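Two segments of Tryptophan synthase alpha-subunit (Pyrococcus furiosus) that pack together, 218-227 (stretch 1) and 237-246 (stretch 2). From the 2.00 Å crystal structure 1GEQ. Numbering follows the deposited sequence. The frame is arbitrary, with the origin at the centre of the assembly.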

ATOM      1  N   VAL A 218       0.975   0.394   8.128  1.00 17.88           N
ATOM      2  CA  VAL A 218       1.776   0.383   6.910  1.00 16.81           C
ATOM      3  C   VAL A 218       3.094   1.108   7.193  1.00 19.26           C
ATOM      4  O   VAL A 218       3.124   2.089   7.935  1.00 18.42           O
ATOM      5  CB  VAL A 218       1.026   1.083   5.743  1.00 18.07           C
ATOM      6  CG1 VAL A 218       1.946   1.235   4.527  1.00 18.99           C
ATOM      7  CG2 VAL A 218      -0.197   0.263   5.355  1.00 17.75           C
ATOM      8  N   VAL A 219       4.185   0.591   6.637  1.00 20.15           N
ATOM      9  CA  VAL A 219       5.494   1.211   6.818  1.00 21.25           C
ATOM     10  C   VAL A 219       6.031   1.405   5.406  1.00 20.13           C
ATOM     11  O   VAL A 219       6.426   0.448   4.738  1.00 18.84           O
ATOM     12  CB  VAL A 219       6.460   0.312   7.630  1.00 23.71           C
ATOM     13  CG1 VAL A 219       7.790   1.043   7.866  1.00 23.58           C
ATOM     14  CG2 VAL A 219       5.819  -0.047   8.985  1.00 25.29           C
ATOM     15  N   GLY A 220       6.011   2.651   4.954  1.00 18.32           N
ATOM     16  CA  GLY A 220       6.463   2.945   3.617  1.00 20.09           C
ATOM     17  C   GLY A 220       7.650   3.883   3.526  1.00 20.43           C
ATOM     18  O   GLY A 220       8.750   3.446   3.199  1.00 18.15           O
ATOM     19  N   SER A 221       7.434   5.163   3.818  1.00 19.82           N
ATOM     20  CA  SER A 221       8.504   6.152   3.726  1.00 23.72           C
ATOM     21  C   SER A 221       9.761   5.762   4.498  1.00 22.87           C
ATOM     22  O   SER A 221      10.870   6.009   4.036  1.00 22.54           O
ATOM     23  CB  SER A 221       7.995   7.525   4.195  1.00 24.78           C
ATOM     24  OG  SER A 221       7.581   7.491   5.545  1.00 31.35           O
ATOM     25  N   ALA A 222       9.603   5.140   5.662  1.00 23.61           N
ATOM     26  CA  ALA A 222      10.767   4.746   6.454  1.00 25.36           C
ATOM     27  C   ALA A 222      11.601   3.698   5.728  1.00 24.87           C
ATOM     28  O   ALA A 222      12.808   3.606   5.932  1.00 24.70           O
ATOM     29  CB  ALA A 222      10.333   4.222   7.822  1.00 27.18           C
ATOM     30  N   LEU A 223      10.966   2.906   4.875  1.00 23.08           N
ATOM     31  CA  LEU A 223      11.685   1.876   4.137  1.00 22.86           C
ATOM     32  C   LEU A 223      12.219   2.408   2.813  1.00 23.63           C
ATOM     33  O   LEU A 223      13.369   2.156   2.451  1.00 21.46           O
ATOM     34  CB  LEU A 223      10.770   0.675   3.861  1.00 23.67           C
ATOM     35  CG  LEU A 223      10.159  -0.027   5.074  1.00 22.34           C
ATOM     36  CD1 LEU A 223       9.218  -1.129   4.593  1.00 23.56           C
ATOM     37  CD2 LEU A 223      11.252  -0.593   5.955  1.00 23.61           C
ATOM     38  N   VAL A 224      11.378   3.128   2.081  1.00 24.06           N
ATOM     39  CA  VAL A 224      11.795   3.662   0.793  1.00 25.17           C
ATOM     40  C   VAL A 224      12.963   4.639   0.951  1.00 24.89           C
ATOM     41  O   VAL A 224      13.781   4.775   0.047  1.00 23.55           O
ATOM     42  CB  VAL A 224      10.613   4.345   0.063  1.00 28.58           C
ATOM     43  CG1 VAL A 224       9.504   3.322  -0.188  1.00 26.00           C
ATOM     44  CG2 VAL A 224      10.089   5.489   0.892  1.00 33.88           C
ATOM     45  N   LYS A 225      13.041   5.313   2.097  1.00 25.08           N
ATOM     46  CA  LYS A 225      14.140   6.244   2.344  1.00 28.97           C
ATOM     47  C   LYS A 225      15.459   5.473   2.371  1.00 27.58           C
ATOM     48  O   LYS A 225      16.483   5.950   1.888  1.00 27.48           O
ATOM     49  CB  LYS A 225      13.947   6.959   3.682  1.00 31.45           C
ATOM     50  CG  LYS A 225      15.229   7.549   4.240  1.00 38.60           C
ATOM     51  CD  LYS A 225      15.007   8.158   5.613  1.00 43.56           C
ATOM     52  CE  LYS A 225      16.329   8.418   6.319  1.00 47.02           C
ATOM     53  NZ  LYS A 225      17.052   7.141   6.605  1.00 49.26           N
ATOM     54  N   ILE A 226      15.426   4.280   2.953  1.00 26.22           N
ATOM     55  CA  ILE A 226      16.610   3.438   3.033  1.00 25.40           C
ATOM     56  C   ILE A 226      16.991   2.985   1.635  1.00 25.94           C
ATOM     57  O   ILE A 226      18.163   3.015   1.262  1.00 29.22           O
ATOM     58  CB  ILE A 226      16.344   2.212   3.944  1.00 25.12           C
ATOM     59  CG1 ILE A 226      16.084   2.695   5.376  1.00 25.64           C
ATOM     60  CG2 ILE A 226      17.535   1.246   3.907  1.00 26.91           C
ATOM     61  CD1 ILE A 226      15.747   1.588   6.358  1.00 26.33           C
ATOM     62  N   ILE A 227      15.999   2.596   0.843  1.00 23.56           N
ATOM     63  CA  ILE A 227      16.271   2.148  -0.512  1.00 24.84           C
ATOM     64  C   ILE A 227      16.897   3.262  -1.359  1.00 27.94           C
ATOM     65  O   ILE A 227      17.840   3.018  -2.110  1.00 26.74           O
ATOM     66  CB  ILE A 227      14.985   1.625  -1.186  1.00 25.08           C
ATOM     67  CG1 ILE A 227      14.535   0.340  -0.476  1.00 27.69           C
ATOM     68  CG2 ILE A 227      15.226   1.380  -2.683  1.00 20.65           C
ATOM     69  CD1 ILE A 227      13.231  -0.246  -0.989  1.00 27.69           C
ATOM     70  N   PHE A 237      19.477  -3.603   5.655  1.00 33.14           N
ATOM     71  CA  PHE A 237      19.045  -2.462   6.443  1.00 31.36           C
ATOM     72  C   PHE A 237      17.521  -2.404   6.559  1.00 28.50           C
ATOM     73  O   PHE A 237      16.992  -1.887   7.539  1.00 27.93           O
ATOM     74  CB  PHE A 237      19.601  -1.161   5.857  1.00 32.12           C
ATOM     75  CG  PHE A 237      21.107  -1.158   5.720  1.00 35.67           C
ATOM     76  CD1 PHE A 237      21.711  -1.522   4.519  1.00 35.53           C
ATOM     77  CD2 PHE A 237      21.917  -0.842   6.808  1.00 35.75           C
ATOM     78  CE1 PHE A 237      23.101  -1.568   4.405  1.00 36.34           C
ATOM     79  CE2 PHE A 237      23.310  -0.887   6.702  1.00 37.44           C
ATOM     80  CZ  PHE A 237      23.900  -1.252   5.499  1.00 34.37           C
ATOM     81  N   LEU A 238      16.820  -2.927   5.559  1.00 27.94           N
ATOM     82  CA  LEU A 238      15.360  -2.952   5.591  1.00 27.35           C
ATOM     83  C   LEU A 238      14.898  -3.900   6.700  1.00 27.74           C
ATOM     84  O   LEU A 238      14.002  -3.570   7.476  1.00 25.20           O
ATOM     85  CB  LEU A 238      14.802  -3.417   4.237  1.00 24.90           C
ATOM     86  CG  LEU A 238      15.010  -2.479   3.040  1.00 23.89           C
ATOM     87  CD1 LEU A 238      14.556  -3.162   1.749  1.00 22.87           C
ATOM     88  CD2 LEU A 238      14.249  -1.177   3.269  1.00 24.13           C
ATOM     89  N   LYS A 239      15.524  -5.071   6.785  1.00 30.43           N
ATOM     90  CA  LYS A 239      15.168  -6.047   7.808  1.00 32.42           C
ATOM     91  C   LYS A 239      15.428  -5.462   9.192  1.00 32.07           C
ATOM     92  O   LYS A 239      14.610  -5.605  10.101  1.00 33.93           O
ATOM     93  CB  LYS A 239      15.982  -7.336   7.617  1.00 37.09           C
ATOM     94  CG  LYS A 239      15.886  -7.925   6.214  1.00 42.78           C
ATOM     95  CD  LYS A 239      16.732  -9.191   6.047  1.00 48.65           C
ATOM     96  CE  LYS A 239      16.145 -10.370   6.819  1.00 52.98           C
ATOM     97  NZ  LYS A 239      17.054 -10.834   7.911  1.00 56.39           N
ATOM     98  N   LYS A 240      16.562  -4.789   9.350  1.00 31.91           N
ATOM     99  CA  LYS A 240      16.911  -4.193  10.632  1.00 32.05           C
ATOM    100  C   LYS A 240      15.918  -3.111  11.043  1.00 30.08           C
ATOM    101  O   LYS A 240      15.597  -2.972  12.219  1.00 27.92           O
ATOM    102  CB  LYS A 240      18.331  -3.624  10.581  1.00 36.55           C
ATOM    103  CG  LYS A 240      19.398  -4.699  10.698  1.00 44.94           C
ATOM    104  CD  LYS A 240      19.477  -5.222  12.120  1.00 50.38           C
ATOM    105  CE  LYS A 240      20.289  -4.271  12.993  1.00 56.52           C
ATOM    106  NZ  LYS A 240      19.888  -4.332  14.431  1.00 58.49           N
ATOM    107  N   LYS A 241      15.423  -2.352  10.071  1.00 29.71           N
ATOM    108  CA  LYS A 241      14.463  -1.299  10.377  1.00 27.35           C
ATOM    109  C   LYS A 241      13.107  -1.896  10.778  1.00 26.87           C
ATOM    110  O   LYS A 241      12.476  -1.428  11.726  1.00 26.90           O
ATOM    111  CB  LYS A 241      14.315  -0.356   9.175  1.00 27.37           C
ATOM    112  CG  LYS A 241      13.209   0.673   9.314  1.00 28.69           C
ATOM    113  CD  LYS A 241      13.196   1.369  10.673  1.00 30.91           C
ATOM    114  CE  LYS A 241      14.001   2.655  10.698  1.00 33.35           C
ATOM    115  NZ  LYS A 241      13.543   3.527  11.829  1.00 31.44           N
ATOM    116  N   VAL A 242      12.654  -2.915  10.055  1.00 25.89           N
ATOM    117  CA  VAL A 242      11.383  -3.553  10.386  1.00 28.27           C
ATOM    118  C   VAL A 242      11.528  -4.211  11.757  1.00 28.90           C
ATOM    119  O   VAL A 242      10.613  -4.173  12.578  1.00 30.11           O
ATOM    120  CB  VAL A 242      10.988  -4.622   9.331  1.00 28.12           C
ATOM    121  CG1 VAL A 242       9.763  -5.398   9.796  1.00 31.57           C
ATOM    122  CG2 VAL A 242      10.701  -3.946   7.997  1.00 27.92           C
ATOM    123  N   GLU A 243      12.692  -4.804  12.012  1.00 29.46           N
ATOM    124  CA  GLU A 243      12.927  -5.444  13.294  1.00 31.54           C
ATOM    125  C   GLU A 243      12.795  -4.429  14.418  1.00 31.79           C
ATOM    126  O   GLU A 243      12.158  -4.700  15.438  1.00 31.84           O
ATOM    127  CB  GLU A 243      14.310  -6.093  13.317  1.00 36.24           C
ATOM    128  CG  GLU A 243      14.271  -7.577  13.031  1.00 39.31           C
ATOM    129  CD  GLU A 243      15.647  -8.175  12.809  1.00 42.92           C
ATOM    130  OE1 GLU A 243      16.596  -7.786  13.521  1.00 46.32           O
ATOM    131  OE2 GLU A 243      15.770  -9.046  11.924  1.00 43.14           O
ATOM    132  N   GLU A 244      13.389  -3.256  14.229  1.00 31.20           N
ATOM    133  CA  GLU A 244      13.310  -2.202  15.228  1.00 30.76           C
ATOM    134  C   GLU A 244      11.852  -1.797  15.469  1.00 30.40           C
ATOM    135  O   GLU A 244      11.426  -1.600  16.608  1.00 28.82           O
ATOM    136  CB  GLU A 244      14.105  -0.980  14.763  1.00 34.30           C
ATOM    137  CG  GLU A 244      13.849   0.279  15.584  1.00 39.10           C
ATOM    138  CD  GLU A 244      14.303   1.542  14.859  1.00 43.70           C
ATOM    139  OE1 GLU A 244      13.913   2.653  15.284  1.00 43.13           O
ATOM    140  OE2 GLU A 244      15.053   1.417  13.865  1.00 45.41           O
ATOM    141  N   LEU A 245      11.092  -1.668  14.389  1.00 29.11           N
ATOM    142  CA  LEU A 245       9.696  -1.276  14.506  1.00 29.32           C
ATOM    143  C   LEU A 245       8.856  -2.359  15.171  1.00 30.25           C
ATOM    144  O   LEU A 245       7.835  -2.065  15.791  1.00 29.34           O
ATOM    145  CB  LEU A 245       9.133  -0.943  13.126  1.00 27.78           C
ATOM    146  CG  LEU A 245       9.792   0.279  12.477  1.00 25.11           C
ATOM    147  CD1 LEU A 245       9.215   0.495  11.084  1.00 24.04           C
ATOM    148  CD2 LEU A 245       9.569   1.504  13.354  1.00 24.50           C
ATOM    149  N   LEU A 246       9.288  -3.611  15.041  1.00 31.54           N
ATOM    150  CA  LEU A 246       8.585  -4.725  15.654  1.00 32.48           C
ATOM    151  C   LEU A 246       9.055  -4.900  17.096  1.00 35.67           C
ATOM    152  O   LEU A 246       8.483  -5.687  17.854  1.00 35.69           O
ATOM    153  CB  LEU A 246       8.828  -6.017  14.864  1.00 32.62           C
ATOM    154  CG  LEU A 246       8.106  -6.136  13.514  1.00 32.83           C
ATOM    155  CD1 LEU A 246       8.391  -7.492  12.884  1.00 32.21           C
ATOM    156  CD2 LEU A 246       6.613  -5.958  13.721  1.00 34.22           C
TER

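How does the helix of stretch 2 open its contact with stretch 1? It does so with the base of a side chain rather than its tip. Phe-237 points its CA-to-CB bond toward stretch 1, and its CB lies 3.7 Å from CG2 of Ile-226, but with chi1 at -56° (m) the ring leads away and stays exposed. The two helices run roughly antiparallel, at 156° between their N-to-C directions, so this early residue of stretch 2 meets a residue near the end of stretch 1.

What makes Leu-238 the most deeply engaged residue of stretch 2? Its CA-to-CB bond points sideways, yet the m,t rotamer brings the end of the side chain nearer, and CD2 settles among three residues of the facing helix. CD2 of Leu-238 lies 4.0 Å from CB of Leu-223, 4.0 Å from CB of Ile-226 and 4.1 Å from CG1 of Ile-227. CD2 of Leu-238 is also 3.5 Å from the backbone O of Leu-223, a close van der Waals approach. The backbones are near here too: CA of Leu-223 and CA of Leu-238 are 6.2 Å apart, although the helix axes approach no closer than 9.9 Å. Leu-238 accordingly has 81 Å² covered by stretch 1, the largest share of any residue in the contact. Lys-239 then points away, and the end of Lys-240 leads away, so neither takes part.

How does a lysine fit into a largely apolar contact? Lys-241 contributes its aliphatic portion. CB of Lys-241 packs 3.7 Å from CD1 of Ile-226, and its CG lies 4.1 Å from CD2 of Leu-223, while the charged end finds polar company within its own helix. There NZ of Lys-241 forms a salt bridge with OE2 of Glu-244 at 3.3 Å, one turn along; the accompanying hydrogen bond is weak. NZ is also hydrogen-bonded elsewhere in the structure.

How does the contact continue beyond the lysine? Val-242, pointing sideways, places CG2 4.0 Å from CD2 of Leu-223, so that this leucine's CD2 methyl touches both Lys-241 and Val-242. Glu-243 and Glu-244 make no contact with stretch 1. Leu-245 points toward it again, and its CD1 meets CG1 of Val-219 at 3.6 Å, carrying the packing past the facing helix to the strand that precedes it. No hydrogen bond or salt bridge joins the two stretches; their 415 Å² of buried surface rests on side-chain packing and close van der Waals approaches.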